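Local coordinates for protein beta-N-acetylhexosaminidase (Bacteroides fragilis, PDB 4PYS) that probably removes terminal beta-linked N-acetylhexosamine residues from glycoconjugates by hydrolysing their glycosidic bonds, as a family 20 enzyme, at residues P222-P227 and N272-V277. Residues are numbered along the deposited sequence; the frame is centred on the assembly and turned at random.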
ATOM      1  N   PRO A 222       7.872  -4.185   1.867  1.00 23.15           N
ATOM      2  CA  PRO A 222       8.852  -3.211   2.359  1.00 24.21           C
ATOM      3  C   PRO A 222       9.573  -2.523   1.207  1.00 25.99           C
ATOM      4  O   PRO A 222       9.797  -3.152   0.160  1.00 23.51           O
ATOM      5  CB  PRO A 222       9.848  -4.089   3.120  1.00 22.24           C
ATOM      6  CG  PRO A 222       9.829  -5.398   2.371  1.00 22.84           C
ATOM      7  CD  PRO A 222       8.392  -5.567   1.883  1.00 21.77           C
ATOM      8  N   GLU A 223       9.940  -1.260   1.394  1.00 23.94           N
ATOM      9  CA  GLU A 223      10.820  -0.593   0.430  1.00 24.52           C
ATOM     10  C   GLU A 223      12.150  -0.236   1.096  1.00 24.71           C
ATOM     11  O   GLU A 223      12.187   0.514   2.073  1.00 27.04           O
ATOM     12  CB  GLU A 223      10.187   0.670  -0.144  1.00 24.33           C
ATOM     13  CG  GLU A 223      11.065   1.358  -1.204  1.00 26.01           C
ATOM     14  CD  GLU A 223      10.445   2.617  -1.775  1.00 28.79           C
ATOM     15  OE1 GLU A 223       9.225   2.838  -1.590  1.00 29.20           O
ATOM     16  OE2 GLU A 223      11.166   3.401  -2.426  1.00 29.26           O
ATOM     17  N   ILE A 224      13.226  -0.790   0.556  1.00 25.36           N
ATOM     18  CA  ILE A 224      14.573  -0.461   0.999  1.00 27.35           C
ATOM     19  C   ILE A 224      15.210   0.291  -0.157  1.00 29.56           C
ATOM     20  O   ILE A 224      15.542  -0.307  -1.182  1.00 28.71           O
ATOM     21  CB  ILE A 224      15.394  -1.721   1.279  1.00 34.39           C
ATOM     22  CG1 ILE A 224      14.580  -2.723   2.106  1.00 33.34           C
ATOM     23  CG2 ILE A 224      16.709  -1.354   1.987  1.00 33.56           C
ATOM     24  CD1 ILE A 224      14.198  -2.203   3.491  1.00 31.42           C
ATOM     25  N   ASP A 225      15.375   1.599   0.004  1.00 29.66           N
ATOM     26  CA  ASP A 225      15.865   2.440  -1.082  1.00 33.47           C
ATOM     27  C   ASP A 225      17.355   2.313  -1.330  1.00 41.58           C
ATOM     28  O   ASP A 225      18.168   2.422  -0.414  1.00 39.29           O
ATOM     29  CB  ASP A 225      15.501   3.900  -0.838  1.00 37.70           C
ATOM     30  CG  ASP A 225      14.205   4.256  -1.476  1.00 38.74           C
ATOM     31  OD1 ASP A 225      13.607   3.321  -2.033  1.00 39.80           O
ATOM     32  OD2 ASP A 225      13.784   5.430  -1.432  1.00 43.93           O
HETATM   33  N   MSE A 226      17.696   2.086  -2.590  1.00 36.49           N
HETATM   34  CA  MSE A 226      19.078   1.997  -3.012  1.00 37.96           C
HETATM   35  C   MSE A 226      19.078   2.318  -4.505  1.00 43.52           C
HETATM   36  O   MSE A 226      18.105   2.010  -5.203  1.00 46.13           O
HETATM   37  CB  MSE A 226      19.629   0.597  -2.727  1.00 37.00           C
HETATM   38  CG  MSE A 226      18.759  -0.530  -3.262  1.00 38.90           C
HETATM   39 SE   MSE A 226      19.403  -2.285  -2.701  0.47 33.63          SE
HETATM   40  CE  MSE A 226      18.840  -2.208  -0.830  1.00 38.19           C
ATOM     41  N   PRO A 227      20.149   2.960  -5.001  1.00 43.80           N
ATOM     42  CA  PRO A 227      21.345   3.358  -4.246  1.00 43.92           C
ATOM     43  C   PRO A 227      21.187   4.724  -3.587  1.00 45.14           C
ATOM     44  O   PRO A 227      22.020   5.099  -2.759  1.00 48.94           O
ATOM     45  CB  PRO A 227      22.417   3.430  -5.332  1.00 47.78           C
ATOM     46  CG  PRO A 227      21.663   3.881  -6.546  1.00 50.28           C
ATOM     47  CD  PRO A 227      20.275   3.280  -6.435  1.00 46.43           C
ATOM     48  N   ASN A 272      23.253  -8.482   2.305  1.00 40.69           N
ATOM     49  CA  ASN A 272      23.050  -8.882   3.697  1.00 38.46           C
ATOM     50  C   ASN A 272      21.794  -8.241   4.287  1.00 37.32           C
ATOM     51  O   ASN A 272      21.046  -8.883   5.031  1.00 36.23           O
ATOM     52  CB  ASN A 272      24.284  -8.552   4.543  1.00 40.55           C
ATOM     53  CG  ASN A 272      25.491  -9.411   4.177  1.00 44.69           C
ATOM     54  OD1 ASN A 272      25.346 -10.489   3.601  1.00 45.36           O
ATOM     55  ND2 ASN A 272      26.688  -8.932   4.508  1.00 45.31           N
ATOM     56  N   VAL A 273      21.562  -6.974   3.948  1.00 34.98           N
ATOM     57  CA  VAL A 273      20.353  -6.285   4.397  1.00 33.04           C
ATOM     58  C   VAL A 273      19.109  -6.964   3.819  1.00 33.61           C
ATOM     59  O   VAL A 273      18.142  -7.219   4.531  1.00 33.44           O
ATOM     60  CB  VAL A 273      20.353  -4.791   4.008  1.00 32.60           C
ATOM     61  CG1 VAL A 273      18.980  -4.167   4.263  1.00 30.75           C
ATOM     62  CG2 VAL A 273      21.420  -4.040   4.779  1.00 34.48           C
ATOM     63  N   LEU A 274      19.141  -7.270   2.530  1.00 34.14           N
ATOM     64  CA  LEU A 274      17.989  -7.906   1.896  1.00 32.91           C
ATOM     65  C   LEU A 274      17.748  -9.320   2.433  1.00 31.85           C
ATOM     66  O   LEU A 274      16.606  -9.796   2.450  1.00 34.81           O
ATOM     67  CB  LEU A 274      18.144  -7.923   0.374  1.00 32.30           C
ATOM     68  CG  LEU A 274      18.026  -6.565  -0.318  1.00 36.55           C
ATOM     69  CD1 LEU A 274      18.046  -6.751  -1.798  1.00 39.15           C
ATOM     70  CD2 LEU A 274      16.741  -5.871   0.074  1.00 32.28           C
ATOM     71  N   ASP A 275      18.814  -9.986   2.865  1.00 33.18           N
ATOM     72  CA  ASP A 275      18.681 -11.286   3.517  1.00 37.13           C
ATOM     73  C   ASP A 275      17.739 -11.158   4.718  1.00 35.70           C
ATOM     74  O   ASP A 275      16.806 -11.945   4.869  1.00 40.27           O
ATOM     75  CB  ASP A 275      20.043 -11.837   3.962  1.00 39.82           C
ATOM     76  CG  ASP A 275      20.821 -12.484   2.823  1.00 51.61           C
ATOM     77  OD1 ASP A 275      20.273 -12.593   1.708  1.00 46.88           O
ATOM     78  OD2 ASP A 275      21.982 -12.897   3.043  1.00 50.27           O
ATOM     79  N   GLU A 276      17.966 -10.145   5.553  1.00 33.37           N
ATOM     80  CA  GLU A 276      17.135  -9.957   6.738  1.00 33.09           C
ATOM     81  C   GLU A 276      15.741  -9.469   6.382  1.00 30.94           C
ATOM     82  O   GLU A 276      14.749  -9.934   6.953  1.00 34.23           O
ATOM     83  CB  GLU A 276      17.812  -9.029   7.750  1.00 33.74           C
ATOM     84  CG  GLU A 276      18.931  -9.748   8.507  1.00 36.48           C
ATOM     85  CD  GLU A 276      19.431  -8.994   9.725  1.00 44.54           C
ATOM     86  OE1 GLU A 276      18.616  -8.372  10.437  1.00 41.17           O
ATOM     87  OE2 GLU A 276      20.652  -9.037   9.974  1.00 39.94           O
ATOM     88  N   VAL A 277      15.667  -8.543   5.431  1.00 29.37           N
ATOM     89  CA  VAL A 277      14.376  -8.067   4.943  1.00 28.33           C
ATOM     90  C   VAL A 277      13.513  -9.225   4.435  1.00 32.81           C
ATOM     91  O   VAL A 277      12.314  -9.282   4.705  1.00 31.40           O
ATOM     92  CB  VAL A 277      14.545  -6.989   3.863  1.00 27.03           C
ATOM     93  CG1 VAL A 277      13.201  -6.636   3.234  1.00 29.21           C
ATOM     94  CG2 VAL A 277      15.152  -5.740   4.473  1.00 30.32           C
TER
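The pyrrolidine ring of Pro222 meets Val277 through its CG corner, 3.7 Å from Val277 CG1, the two side chains crossing obliquely; Leu168, Ile286 and Phe281 also pack on this ring. The contact belongs to the TIM barrel of the family 20 catalytic domain: after strand 219-223 a long excursion containing the short helix 231-236 leads to helix 264-280, which packs outside the strand and leads on to strand 285-287, a beta-alpha-beta crossover. Backbone hydrogen bonds of Pro222 and Ile224 with His287 tie the two strands together. Every second residue, Pro222, Ile224 and Met226, points its CB toward the helix, whereas that of Glu223 turns the other way. No hydrogen bond crosses the interface; it is buried and wholly apolar. Ile224 is central. Its CG1 sits beside the backbone N (chi1 -46°), anti to the carbonyl carbon, and Ile224 CD1 lies 3.8 Å from Val277 CG2, the two side chains lying alongside and running in opposite senses. Val277 thus splits its branches, CG1 to the proline and CG2 to the isoleucine. One helical turn back, Val273 CG1 is 4.3 Å from Ile224 CG2; within the helix Val277 N bonds to Val273 O, 2.9 Å. Leu274 adds CD2, 4.3 Å from Ile224 CG1. The Glu223 carboxylate is gripped at OE1 by His165 and His167 and at OE2 by Trp341. Met226, a selenomethionine about 13 Å from the zinc ion, also packs on Phe323 and Met327 of helix 316-333, and Leu274 shares Met327 with it; chi3 of 74° bends its terminal methyl back, and Met226 CE comes to 4.3 Å from Leu274 CD2.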